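Local coordinates for protein glutathione S-transferase (Sphingobium chungbukense, PDB 6M1T) that binds glutathione and, as a beta-class glutathione S-transferase, probably transfers it to electrophilic compounds in detoxification, at residues L3-G8 against A27-L32; K51-T56 against P67-Y72. One frame throughout, in Å; residues are numbered along the deposited sequence.

Interaction 1 of 2, residues L3-G8 against A27-L32; sequences LFISPG and AVKVDL
Leu3, Phe4 and Ile5 run parallel to Ala27, Val28 and Lys29, held by main-chain hydrogen bonds. Val28 N donates to Leu3 O (2.8 Å) and Val28 O receives Ile5 N (2.9 Å), so Val28 bonds to the residues before and after its partner Phe4. Val30 N then donates to Ile5 O (2.8 Å), extending the pairing one residue past Lys29. On one face of the sheet Phe4 lies beside Val28, both pointing the same way, with Phe4 CE2 3.8 Å from Val28 CG1. With CG anti to the carbonyl carbon (chi1 -66°), the Phe4 ring comes alongside Val28 and has Val30 CG2 at its edge, close to the ring plane. The beta-branched valines suit the extended backbone and give this face compact methyls.

Strand 2-5, helix 12-21 and strand 26-31 form a beta-alpha-beta unit of the thioredoxin-like N-terminal domain. The helix covers the other face, where Leu3 packs on Pro14, His15 and Leu18. There Ile5 holds CG1 between its backbone N and carbonyl carbon (chi1 68°), 4.2 Å from Lys29 CG; the lysine lends its aliphatic stem while the residue as a whole stays exposed.

Past the paired strands, Leu32 CD1 meets Ser6 CB at 3.7 Å, and Leu32 also approaches the bound glutathione. An alanine here would probably open a gap beside Ser6, since the branch that meets it would be gone. Farther out, Phe43 meets the Phe4 ring, Ser11 OG is hydrogen-bonded to Ser6 N, and the Ser6 side chain rests on Val52.

Interaction 2 of 2, residues K51-T56 against P67-Y72; sequences KVPALT and PAILLY. With GSH (glutathione), chain C.
Leu55 and Ile69 bring strand 54-56 and helix 67-72 together, their CA atoms 6.8 Å apart. The axes of the two short segments approach to 9.1 Å, with N-to-C directions at 44°, a spacing bridged by side chains from the helix, which reach both side chains and main chain of 51-56. Ile69 is the central one. Its CG1 is anti to the carbonyl carbon (chi1 -69°), and the CD1 methyl at the end of that branch lies 3.9 Å from Pro53 CG and 3.8 Å from Pro53 O. Its other branch, CG2, meets Leu55 CB, so a beta-branched residue touches proline and strand at once. Leu55 in turn crosses Tyr72 at about a right angle, Leu55 CD2 lying 3.8 Å from Tyr72 CD2. Leucine suits this buried spot, since one methyl, CD2, lies against both Tyr72 and Ile69 CG2.

The peptide bond between Val52 and Pro53 is cis, the cis-proline that marks the thioredoxin fold in glutathione transferases. Just before it, Val52 treats glutathione almost as a neighbouring strand: Val52 N donates to glutathione O2 (2.9 Å), and glutathione N2 donates to Val52 O in a nearly straight bond (2.8 Å). Lys51 extends to the ligand's glycine carboxylate, its bend at chi4 (-88°) setting NZ 2.9 Å from glutathione O31; a longer, weak bond runs to OE1. The long, flexible and normally positively charged lysine suits that carboxylate.

Glutathione is further hydrogen-bonded to Glu65, to Asn66 N at the start of the helix, and to Glu104 of the second subunit. That subunit also supplies Tyr92, whose ring meets Tyr72 edge-to-face, while Pro14 of helix 12-21 packs against both Pro53 and Ile69.

Interaction 1 closes before interaction 2 opens along the chain, and their centres lie about 12 Å apart in the N-terminal thioredoxin-like domain. Both reach one mixed sheet, in which strand 2-5 is central: parallel to 26-31 on one flank and antiparallel to 54-56 on the other. The seam is direct, with Phe4 N 2.9 Å from Ala54 O in a probable hydrogen bond and Phe4 O packing on Val52 CG1. Helix 12-21 touches residues of both contacts. The sheet thus places the segment with cis-Pro53 beside strand 2-5, and Leu32 from 27-32 joins Lys51, Val52, Pro53 and Pro67 around a single glutathione.

Interaction 1 of 2, residues L3-G8 against A27-L32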
loop_
_atom_site.group_PDB
_atom_site.type_symbol
_atom_site.label_atom_id
_atom_site.label_comp_id
_atom_site.label_asym_id
_atom_site.label_seq_id
_atom_site.Cartn_x
_atom_site.Cartn_y
_atom_site.Cartn_z
ATOM N N LEU A 3 1.936 -12.889 16.313
ATOM C CA LEU A 3 1.624 -12.739 14.887
ATOM C C LEU A 3 0.514 -13.721 14.479
ATOM O O LEU A 3 0.672 -14.915 14.713
ATOM C CB LEU A 3 2.892 -13.014 14.074
ATOM C CG LEU A 3 2.688 -12.816 12.587
ATOM C CD1 LEU A 3 2.481 -11.331 12.231
ATOM C CD2 LEU A 3 3.868 -13.418 11.824
ATOM N N PHE A 4 -0.551 -13.201 13.858
ATOM C CA PHE A 4 -1.696 -13.976 13.351
ATOM C C PHE A 4 -1.446 -14.284 11.896
ATOM O O PHE A 4 -1.202 -13.334 11.137
ATOM C CB PHE A 4 -3.022 -13.238 13.572
ATOM C CG PHE A 4 -3.332 -13.098 15.035
ATOM C CD1 PHE A 4 -2.743 -12.101 15.794
ATOM C CD2 PHE A 4 -4.150 -14.020 15.665
ATOM C CE1 PHE A 4 -3.013 -11.999 17.151
ATOM C CE2 PHE A 4 -4.422 -13.910 17.016
ATOM C CZ PHE A 4 -3.850 -12.902 17.761
ATOM N N ILE A 5 -1.431 -15.574 11.587
ATOM C CA ILE A 5 -1.049 -16.107 10.268
ATOM C C ILE A 5 -2.124 -17.023 9.693
ATOM O O ILE A 5 -2.931 -17.594 10.428
ATOM C CB ILE A 5 0.303 -16.845 10.341
ATOM C CG1 ILE A 5 0.262 -18.142 11.146
ATOM C CG2 ILE A 5 1.369 -15.901 10.854
ATOM C CD1 ILE A 5 1.431 -19.075 10.799
ATOM N N SER A 6 -1.979 -17.241 8.390
ATOM C CA SER A 6 -2.537 -18.402 7.662
ATOM C C SER A 6 -1.408 -18.957 6.785
ATOM O O SER A 6 -0.772 -18.214 6.049
ATOM C CB SER A 6 -3.752 -17.960 6.878
ATOM O OG SER A 6 -4.296 -19.085 6.211
ATOM N N PRO A 7 -1.062 -20.259 6.872
ATOM C CA PRO A 7 0.145 -20.760 6.197
ATOM C C PRO A 7 0.180 -20.404 4.719
ATOM O O PRO A 7 -0.790 -20.657 3.997
ATOM C CB PRO A 7 0.091 -22.276 6.384
ATOM C CG PRO A 7 -0.726 -22.424 7.635
ATOM C CD PRO A 7 -1.781 -21.326 7.579
ATOM N N GLY A 8 1.297 -19.843 4.289
ATOM C CA GLY A 8 1.539 -19.556 2.869
ATOM C C GLY A 8 0.937 -18.226 2.437
ATOM O O GLY A 8 1.244 -17.788 1.281
ATOM N N ALA A 27 3.407 -17.506 16.880
ATOM C CA ALA A 27 2.728 -17.543 15.579
ATOM C C ALA A 27 1.398 -18.255 15.806
ATOM O O ALA A 27 1.446 -19.433 16.144
ATOM C CB ALA A 27 3.569 -18.249 14.550
ATOM N N VAL A 28 0.273 -17.565 15.616
ATOM C CA VAL A 28 -1.079 -18.106 15.929
ATOM C C VAL A 28 -1.854 -18.243 14.617
ATOM O O VAL A 28 -1.970 -17.245 13.915
ATOM C CB VAL A 28 -1.742 -17.155 16.941
ATOM C CG1 VAL A 28 -3.163 -17.532 17.251
ATOM C CG2 VAL A 28 -0.906 -17.117 18.229
ATOM N N LYS A 29 -2.335 -19.450 14.294
ATOM C CA LYS A 29 -3.066 -19.735 13.033
ATOM C C LYS A 29 -4.512 -19.208 13.134
ATOM O O LYS A 29 -5.155 -19.292 14.205
ATOM C CB LYS A 29 -2.997 -21.224 12.681
ATOM C CG LYS A 29 -1.595 -21.712 12.335
ATOM C CD LYS A 29 -1.563 -23.127 11.748
ATOM C CE LYS A 29 -1.222 -24.203 12.756
ATOM N NZ LYS A 29 0.234 -24.222 13.056
ATOM N N VAL A 30 -4.991 -18.646 12.036
ATOM C CA VAL A 30 -6.409 -18.236 11.856
ATOM C C VAL A 30 -7.008 -19.072 10.726
ATOM O O VAL A 30 -6.371 -19.193 9.639
ATOM C CB VAL A 30 -6.518 -16.741 11.526
ATOM C CG1 VAL A 30 -7.976 -16.287 11.411
ATOM C CG2 VAL A 30 -5.748 -15.896 12.541
ATOM N N ASP A 31 -8.252 -19.490 10.924
ATOM C CA ASP A 31 -9.090 -20.112 9.873
ATOM C C ASP A 31 -9.749 -18.950 9.151
ATOM O O ASP A 31 -10.533 -18.253 9.789
ATOM C CB ASP A 31 -10.134 -21.079 10.461
ATOM C CG ASP A 31 -10.911 -21.812 9.372
ATOM O OD1 ASP A 31 -11.272 -21.141 8.339
ATOM O OD2 ASP A 31 -11.101 -23.060 9.508
ATOM N N LEU A 32 -9.333 -18.666 7.931
ATOM C CA LEU A 32 -9.768 -17.415 7.225
ATOM C C LEU A 32 -11.252 -17.536 6.820
ATOM O O LEU A 32 -11.923 -16.490 6.659
ATOM C CB LEU A 32 -8.821 -17.201 6.044
ATOM C CG LEU A 32 -7.434 -16.691 6.435
ATOM C CD1 LEU A 32 -6.619 -16.433 5.187
ATOM C CD2 LEU A 32 -7.532 -15.446 7.344
#

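Interaction 2 of 2, residues K51-T56 against P67-Y72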
loop_
_atom_site.group_PDB
_atom_site.type_symbol
_atom_site.label_atom_id
_atom_site.label_comp_id
_atom_site.label_asym_id
_atom_site.label_seq_id
_atom_site.Cartn_x
_atom_site.Cartn_y
_atom_site.Cartn_z
ATOM N N LYS A 51 -8.546 -10.061 8.239
ATOM C CA LYS A 51 -7.403 -10.430 7.352
ATOM C C LYS A 51 -6.118 -10.659 8.163
ATOM O O LYS A 51 -5.904 -10.036 9.236
ATOM C CB LYS A 51 -7.179 -9.351 6.303
ATOM C CG LYS A 51 -8.331 -9.144 5.331
ATOM C CD LYS A 51 -8.136 -7.921 4.492
ATOM C CE LYS A 51 -9.157 -7.813 3.391
ATOM N NZ LYS A 51 -8.661 -8.540 2.218
ATOM N N VAL A 52 -5.240 -11.499 7.601
ATOM C CA VAL A 52 -3.866 -11.708 8.141
ATOM C C VAL A 52 -2.927 -10.974 7.199
ATOM O O VAL A 52 -3.239 -10.835 6.027
ATOM C CB VAL A 52 -3.515 -13.195 8.317
ATOM C CG1 VAL A 52 -4.306 -13.789 9.470
ATOM C CG2 VAL A 52 -3.647 -14.035 7.037
ATOM N N PRO A 53 -1.768 -10.466 7.668
ATOM C CA PRO A 53 -1.354 -10.593 9.074
ATOM C C PRO A 53 -1.999 -9.575 10.021
ATOM O O PRO A 53 -2.387 -8.508 9.568
ATOM C CB PRO A 53 0.153 -10.278 9.049
ATOM C CG PRO A 53 0.288 -9.342 7.848
ATOM C CD PRO A 53 -0.750 -9.789 6.837
ATOM N N ALA A 54 -1.944 -9.873 11.306
ATOM C CA ALA A 54 -2.141 -8.889 12.391
ATOM C C ALA A 54 -1.060 -9.169 13.431
ATOM O O ALA A 54 -0.698 -10.355 13.617
ATOM C CB ALA A 54 -3.510 -8.997 12.975
ATOM N N LEU A 55 -0.492 -8.117 13.994
ATOM C CA LEU A 55 0.577 -8.217 15.000
ATOM C C LEU A 55 0.127 -7.574 16.304
ATOM O O LEU A 55 -0.103 -6.358 16.272
ATOM C CB LEU A 55 1.825 -7.524 14.486
ATOM C CG LEU A 55 2.990 -7.614 15.468
ATOM C CD1 LEU A 55 3.506 -9.050 15.557
ATOM C CD2 LEU A 55 4.118 -6.714 15.017
ATOM N N THR A 56 -0.052 -8.362 17.354
ATOM C CA THR A 56 -0.408 -7.867 18.705
ATOM C C THR A 56 0.884 -7.646 19.474
ATOM O O THR A 56 1.672 -8.600 19.642
ATOM C CB THR A 56 -1.356 -8.789 19.464
ATOM O OG1 THR A 56 -2.496 -8.989 18.643
ATOM C CG2 THR A 56 -1.810 -8.198 20.789
ATOM N N PRO A 67 2.907 -3.480 5.219
ATOM C CA PRO A 67 3.888 -2.393 5.206
ATOM C C PRO A 67 4.201 -1.804 6.590
ATOM O O PRO A 67 5.411 -1.571 6.921
ATOM C CB PRO A 67 3.225 -1.384 4.253
ATOM C CG PRO A 67 2.438 -2.229 3.301
ATOM C CD PRO A 67 1.851 -3.317 4.191
ATOM N N ALA A 68 3.178 -1.591 7.432
ATOM C CA ALA A 68 3.357 -1.079 8.806
ATOM C C ALA A 68 3.993 -2.148 9.705
ATOM O O ALA A 68 4.896 -1.828 10.475
ATOM C CB ALA A 68 2.031 -0.615 9.345
ATOM N N ILE A 69 3.523 -3.392 9.619
ATOM C CA ILE A 69 3.993 -4.512 10.472
ATOM C C ILE A 69 5.460 -4.752 10.187
ATOM O O ILE A 69 6.209 -4.865 11.134
ATOM C CB ILE A 69 3.125 -5.771 10.258
ATOM C CG1 ILE A 69 1.730 -5.505 10.823
ATOM C CG2 ILE A 69 3.778 -6.994 10.892
ATOM C CD1 ILE A 69 0.676 -6.524 10.474
ATOM N N LEU A 70 5.811 -4.831 8.919
ATOM C CA LEU A 70 7.173 -5.168 8.471
ATOM C C LEU A 70 8.135 -4.070 8.927
ATOM O O LEU A 70 9.211 -4.403 9.481
ATOM C CB LEU A 70 7.162 -5.360 6.960
ATOM C CG LEU A 70 6.552 -6.698 6.477
ATOM C CD1 LEU A 70 6.396 -6.661 4.973
ATOM C CD2 LEU A 70 7.405 -7.880 6.922
ATOM N N LEU A 71 7.768 -2.810 8.743
ATOM C CA LEU A 71 8.626 -1.689 9.241
ATOM C C LEU A 71 8.787 -1.756 10.761
ATOM O O LEU A 71 9.922 -1.579 11.232
ATOM C CB LEU A 71 8.037 -0.332 8.854
ATOM C CG LEU A 71 8.755 0.512 7.800
ATOM C CD1 LEU A 71 10.199 0.121 7.517
ATOM C CD2 LEU A 71 7.941 0.509 6.516
ATOM N N TYR A 72 7.691 -1.950 11.509
ATOM C CA TYR A 72 7.702 -2.101 12.972
ATOM C C TYR A 72 8.754 -3.152 13.341
ATOM O O TYR A 72 9.609 -2.940 14.270
ATOM C CB TYR A 72 6.320 -2.469 13.530
ATOM C CG TYR A 72 6.360 -2.631 15.017
ATOM C CD1 TYR A 72 6.278 -1.529 15.863
ATOM C CD2 TYR A 72 6.602 -3.869 15.587
ATOM C CE1 TYR A 72 6.390 -1.673 17.236
ATOM C CE2 TYR A 72 6.725 -4.027 16.949
ATOM C CZ TYR A 72 6.589 -2.931 17.776
ATOM O OH TYR A 72 6.712 -3.108 19.113
HETATM N N1 GSH C . -3.644 -4.884 2.700
HETATM C CA1 GSH C . -3.457 -6.012 3.631
HETATM C C1 GSH C . -1.988 -6.092 4.068
HETATM O O11 GSH C . -1.161 -5.599 3.290
HETATM O O12 GSH C . -1.745 -6.660 5.187
HETATM C CB1 GSH C . -3.895 -7.289 2.909
HETATM C CG1 GSH C . -4.081 -8.483 3.806
HETATM C CD1 GSH C . -4.720 -9.626 3.019
HETATM O OE1 GSH C . -5.366 -9.447 1.979
HETATM N N2 GSH C . -4.586 -10.830 3.558
HETATM C CA2 GSH C . -5.165 -12.055 3.045
HETATM C C2 GSH C . -6.385 -12.481 3.843
HETATM O O2 GSH C . -6.337 -12.503 5.073
HETATM C CB2 GSH C . -4.140 -13.187 3.003
HETATM S SG2 GSH C . -2.873 -12.981 1.712
HETATM N N3 GSH C . -7.479 -12.732 3.148
HETATM C CA3 GSH C . -8.705 -13.181 3.761
HETATM C C3 GSH C . -9.907 -12.308 3.392
HETATM O O31 GSH C . -9.683 -11.227 2.811
HETATM O O32 GSH C . -11.037 -12.724 3.725
#